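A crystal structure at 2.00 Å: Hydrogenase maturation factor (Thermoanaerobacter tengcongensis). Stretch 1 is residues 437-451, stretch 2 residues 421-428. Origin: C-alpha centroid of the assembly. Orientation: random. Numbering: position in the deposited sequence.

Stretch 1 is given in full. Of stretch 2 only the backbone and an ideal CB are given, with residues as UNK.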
# COMPACT_ATOMS: atom_id res chain seq x y z
N ASN A 437 -11.83 2.37 15.85
CA ASN A 437 -12.89 3.33 15.50
C ASN A 437 -12.77 3.82 14.07
O ASN A 437 -13.76 3.94 13.35
CB ASN A 437 -12.92 4.53 16.46
CG ASN A 437 -13.39 4.17 17.85
OD1 ASN A 437 -13.22 4.94 18.79
ND2 ASN A 437 -14.00 2.99 17.99
N TYR A 438 -11.53 4.12 13.67
CA TYR A 438 -11.19 4.55 12.33
C TYR A 438 -11.44 3.46 11.27
O TYR A 438 -12.05 3.72 10.23
CB TYR A 438 -9.73 5.00 12.32
CG TYR A 438 -9.12 5.29 10.98
CD1 TYR A 438 -7.89 4.74 10.64
CD2 TYR A 438 -9.76 6.13 10.04
CE1 TYR A 438 -7.29 5.01 9.41
CE2 TYR A 438 -9.17 6.38 8.78
CZ TYR A 438 -7.94 5.83 8.48
OH TYR A 438 -7.31 6.08 7.28
N TYR A 439 -10.98 2.24 11.56
CA TYR A 439 -11.33 1.07 10.76
C TYR A 439 -12.84 0.98 10.54
O TYR A 439 -13.29 0.87 9.41
CB TYR A 439 -10.82 -0.16 11.49
CG TYR A 439 -11.19 -1.51 10.96
CD1 TYR A 439 -12.18 -2.26 11.57
CD2 TYR A 439 -10.48 -2.08 9.90
CE1 TYR A 439 -12.49 -3.55 11.14
CE2 TYR A 439 -10.78 -3.38 9.44
CZ TYR A 439 -11.80 -4.10 10.08
OH TYR A 439 -12.13 -5.39 9.67
N ILE A 440 -13.62 1.04 11.62
CA ILE A 440 -15.08 0.91 11.56
C ILE A 440 -15.72 1.95 10.66
O ILE A 440 -16.58 1.62 9.85
CB ILE A 440 -15.75 0.96 12.97
CG1 ILE A 440 -15.44 -0.31 13.74
CG2 ILE A 440 -17.27 1.15 12.86
CD1 ILE A 440 -15.48 -1.55 12.90
N GLU A 441 -15.27 3.19 10.79
CA GLU A 441 -15.78 4.31 10.01
C GLU A 441 -15.41 4.20 8.52
O GLU A 441 -16.18 4.61 7.65
CB GLU A 441 -15.29 5.66 10.57
CG GLU A 441 -13.97 6.21 9.93
CD GLU A 441 -13.83 7.73 10.00
OE1 GLU A 441 -14.79 8.42 10.43
OE2 GLU A 441 -12.75 8.26 9.62
N GLN A 442 -14.22 3.68 8.23
CA GLN A 442 -13.81 3.48 6.85
C GLN A 442 -14.64 2.39 6.19
O GLN A 442 -15.01 2.52 5.02
CB GLN A 442 -12.31 3.21 6.75
CG GLN A 442 -11.47 4.46 7.01
CD GLN A 442 -11.92 5.67 6.19
OE1 GLN A 442 -11.72 5.73 4.98
NE2 GLN A 442 -12.55 6.63 6.86
N ILE A 443 -14.94 1.32 6.93
CA ILE A 443 -15.83 0.29 6.40
C ILE A 443 -17.19 0.92 6.01
O ILE A 443 -17.68 0.68 4.91
CB ILE A 443 -16.00 -0.90 7.36
CG1 ILE A 443 -14.71 -1.73 7.40
CG2 ILE A 443 -17.17 -1.81 6.95
CD1 ILE A 443 -14.74 -2.83 8.44
N GLU A 444 -17.75 1.76 6.87
CA GLU A 444 -19.05 2.39 6.58
C GLU A 444 -18.95 3.30 5.36
O GLU A 444 -19.83 3.31 4.51
CB GLU A 444 -19.60 3.16 7.79
CG GLU A 444 -19.95 2.26 8.99
CD GLU A 444 -20.97 1.18 8.64
OE1 GLU A 444 -20.64 -0.02 8.79
OE2 GLU A 444 -22.10 1.51 8.22
N ARG A 445 -17.84 4.02 5.26
CA ARG A 445 -17.66 4.95 4.15
C ARG A 445 -17.42 4.30 2.78
O ARG A 445 -17.87 4.82 1.74
CB ARG A 445 -16.58 5.96 4.49
CG ARG A 445 -17.22 7.14 5.22
CD ARG A 445 -16.35 7.63 6.30
NE ARG A 445 -15.08 8.11 5.79
CZ ARG A 445 -14.47 9.21 6.23
NH1 ARG A 445 -13.31 9.56 5.71
NH2 ARG A 445 -15.02 9.95 7.19
N TYR A 446 -16.70 3.19 2.77
CA TYR A 446 -16.50 2.42 1.54
C TYR A 446 -17.81 1.77 1.10
O TYR A 446 -18.12 1.75 -0.10
CB TYR A 446 -15.39 1.36 1.74
CG TYR A 446 -13.98 1.84 1.42
CD1 TYR A 446 -13.26 1.28 0.36
CD2 TYR A 446 -13.36 2.85 2.18
CE1 TYR A 446 -11.96 1.69 0.07
CE2 TYR A 446 -12.05 3.28 1.90
CZ TYR A 446 -11.36 2.69 0.84
OH TYR A 446 -10.08 3.09 0.56
N LYS A 447 -18.59 1.25 2.05
CA LYS A 447 -19.93 0.71 1.73
C LYS A 447 -20.84 1.75 1.10
O LYS A 447 -21.58 1.44 0.16
CB LYS A 447 -20.62 0.12 2.97
CG LYS A 447 -19.96 -1.18 3.48
CD LYS A 447 -20.81 -1.85 4.57
CE LYS A 447 -20.95 -0.99 5.79
NZ LYS A 447 -21.78 -1.67 6.84
N LYS A 448 -20.81 2.96 1.62
CA LYS A 448 -21.60 4.05 1.06
C LYS A 448 -21.03 4.50 -0.29
O LYS A 448 -21.76 4.66 -1.26
CB LYS A 448 -21.64 5.24 2.01
CG LYS A 448 -22.35 4.95 3.31
CD LYS A 448 -22.62 6.24 4.10
CE LYS A 448 -22.77 5.93 5.59
NZ LYS A 448 -23.97 5.06 5.85
N LEU A 449 -19.72 4.70 -0.35
CA LEU A 449 -19.11 5.24 -1.56
C LEU A 449 -19.31 4.30 -2.76
O LEU A 449 -19.65 4.74 -3.87
CB LEU A 449 -17.63 5.53 -1.33
CG LEU A 449 -16.90 6.28 -2.45
CD1 LEU A 449 -17.64 7.57 -2.85
CD2 LEU A 449 -15.49 6.59 -2.02
N PHE A 450 -19.10 3.00 -2.53
CA PHE A 450 -19.20 2.01 -3.61
C PHE A 450 -20.51 1.21 -3.64
O PHE A 450 -20.64 0.27 -4.43
CB PHE A 450 -17.96 1.11 -3.61
CG PHE A 450 -16.69 1.87 -3.77
CD1 PHE A 450 -16.43 2.59 -4.95
CD2 PHE A 450 -15.75 1.92 -2.74
CE1 PHE A 450 -15.25 3.31 -5.10
CE2 PHE A 450 -14.57 2.65 -2.88
CZ PHE A 450 -14.32 3.35 -4.06
N ARG A 451 -21.48 1.60 -2.80
CA ARG A 451 -22.80 0.97 -2.75
C ARG A 451 -22.73 -0.54 -2.45
O ARG A 451 -23.46 -1.34 -3.04
CB ARG A 451 -23.59 1.24 -4.04
CG ARG A 451 -24.17 2.66 -4.13
CD ARG A 451 -23.14 3.69 -4.58
NE ARG A 451 -23.80 4.94 -4.96
CZ ARG A 451 -23.50 6.15 -4.48
NH1 ARG A 451 -22.51 6.30 -3.60
NH2 ARG A 451 -24.19 7.21 -4.90
N UNK A 421 -12.49 -5.99 -6.72
CA UNK A 421 -12.16 -6.16 -5.31
C UNK A 421 -11.65 -4.79 -4.86
O UNK A 421 -10.56 -4.38 -5.22
CB UNK A 421 -11.13 -7.27 -5.08
N UNK A 422 -12.51 -4.08 -4.15
CA UNK A 422 -12.18 -2.78 -3.58
C UNK A 422 -11.44 -3.02 -2.28
O UNK A 422 -12.06 -3.12 -1.21
CB UNK A 422 -13.43 -1.93 -3.36
N UNK A 423 -10.12 -3.16 -2.37
CA UNK A 423 -9.30 -3.27 -1.17
C UNK A 423 -9.06 -1.85 -0.60
O UNK A 423 -8.76 -0.90 -1.35
CB UNK A 423 -7.98 -3.97 -1.48
N UNK A 424 -9.25 -1.69 0.70
CA UNK A 424 -9.16 -0.37 1.30
C UNK A 424 -7.72 0.09 1.31
O UNK A 424 -6.79 -0.73 1.25
CB UNK A 424 -9.73 -0.37 2.72
N UNK A 425 -7.54 1.39 1.42
CA UNK A 425 -6.23 1.92 1.73
C UNK A 425 -5.77 1.39 3.09
O UNK A 425 -6.58 0.97 3.91
CB UNK A 425 -6.25 3.45 1.72
N UNK A 426 -4.46 1.40 3.29
CA UNK A 426 -3.84 1.05 4.58
C UNK A 426 -4.58 1.69 5.75
O UNK A 426 -4.77 2.92 5.78
CB UNK A 426 -2.37 1.48 4.60
N UNK A 427 -5.01 0.87 6.70
CA UNK A 427 -5.71 1.36 7.88
C UNK A 427 -4.72 1.45 9.06
O UNK A 427 -4.67 2.47 9.75
CB UNK A 427 -6.89 0.45 8.22
N UNK A 428 -3.94 0.40 9.27
CA UNK A 428 -2.90 0.39 10.32
C UNK A 428 -3.05 -0.84 11.22
O UNK A 428 -3.94 -1.65 11.00
CB UNK A 428 -2.97 1.67 11.16

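Most of stretch 1 is helical, and the side chains it turns toward stretch 2 are Tyr438, Gln442, Tyr446 and Phe450, four residues apart, so that they form one stripe. Stretch 2 runs past this stripe, starting at the Phe450 end.

Position 421 has extended backbone angles, and its ideal CB has nothing of stretch 1 within 5.5 Å. The helix sets no requirement here, and many residues would fit; the deposited residue is Ala421.

Position 422 is different. Its CB points toward the helix, 4.5 Å from Phe450 CD2 and 4.9 Å from Tyr446 CD1, so a large apolar or aromatic side chain would suit it, and a flat one could exploit the ring of Phe450. The residue is Phe422. With chi1 at -71° (m), its ring stacks face to face on that of Phe450, centroids 4.1 Å apart and planes 16° from parallel; Phe422 CE1 lies 3.6 Å from Phe450 CD1.

At 423 the extended chain turns CB away from the helix, which leaves the choice open, though beta-branched residues favour such a backbone. It is Ile423.

Position 424 points sideways, yet its CB lies 3.9 Å from Tyr446 CZ. A small side chain sits easily so close to a ring, although a longer one directed elsewhere cannot be excluded. Ser424 places its CB over one face of Tyr446, and its OG donates a hydrogen bond to the carbonyl O of residue 425 at 2.9 Å.

Position 425 also starts sideways, with CB 4.0 Å from Tyr446 OH. Tyr438 OH and Gln442 OE1 lie farther along the helix, so a polar side chain is invited; Asn, Gln or His could serve, but a ring with two separated nitrogens can reach both tyrosines. His425, with chi1 at 64° (p), does so: ND1 shares a 2.8 Å hydrogen bond with Tyr446 OH, and NE2 donates to Tyr438 OH at 3.0 Å. Between these nitrogens, CE1 approaches Gln442 OE1 to 3.1 Å.

Position 426 points away and could accept many residues; it is His426.

At 427 CB again faces the helix, 4.7 Å from both Tyr439 CD2 and Tyr438 CE1. Leu, Ile, Val or Met would suit this largely apolar site. Ile427 fills it with two branches: CG2 lies 3.9 Å from Tyr439 CB and 4.0 Å from Tyr438 CD1, while Ile427 CD1 reaches to 4.0 Å from Gln442 CG.

Position 428 has phi/psi of 128/-179, where a CB would be jammed against the preceding carbonyl oxygen. The backbone alone calls for glycine, and Gly428 is found.

Stretch 2, residues 421-428: AFISHHIG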
# COMPACT_ATOMS: atom_id res chain seq x y z
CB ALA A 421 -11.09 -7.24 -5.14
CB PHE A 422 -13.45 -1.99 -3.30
CG PHE A 422 -14.15 -1.51 -4.55
CD1 PHE A 422 -13.65 -0.41 -5.26
CD2 PHE A 422 -15.31 -2.14 -5.00
CE1 PHE A 422 -14.31 0.04 -6.44
CE2 PHE A 422 -15.97 -1.69 -6.15
CZ PHE A 422 -15.48 -0.60 -6.87
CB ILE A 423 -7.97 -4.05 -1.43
CG1 ILE A 423 -7.20 -4.28 -0.12
CG2 ILE A 423 -7.11 -3.31 -2.47
CD1 ILE A 423 -5.99 -5.27 -0.23
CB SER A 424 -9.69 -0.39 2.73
OG SER A 424 -8.76 -0.98 3.64
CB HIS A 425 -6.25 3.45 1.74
CG HIS A 425 -7.13 4.07 2.79
ND1 HIS A 425 -8.49 4.20 2.64
CD2 HIS A 425 -6.82 4.63 3.99
CE1 HIS A 425 -8.99 4.81 3.71
NE2 HIS A 425 -8.00 5.08 4.54
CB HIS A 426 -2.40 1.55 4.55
CG HIS A 426 -1.67 1.39 5.86
ND1 HIS A 426 -1.46 2.44 6.72
CD2 HIS A 426 -1.09 0.31 6.42
CE1 HIS A 426 -0.77 2.02 7.77
NE2 HIS A 426 -0.52 0.74 7.60
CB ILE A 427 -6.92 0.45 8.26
CG1 ILE A 427 -7.93 0.38 7.08
CG2 ILE A 427 -7.57 0.87 9.59
CD1 ILE A 427 -8.60 1.74 6.72
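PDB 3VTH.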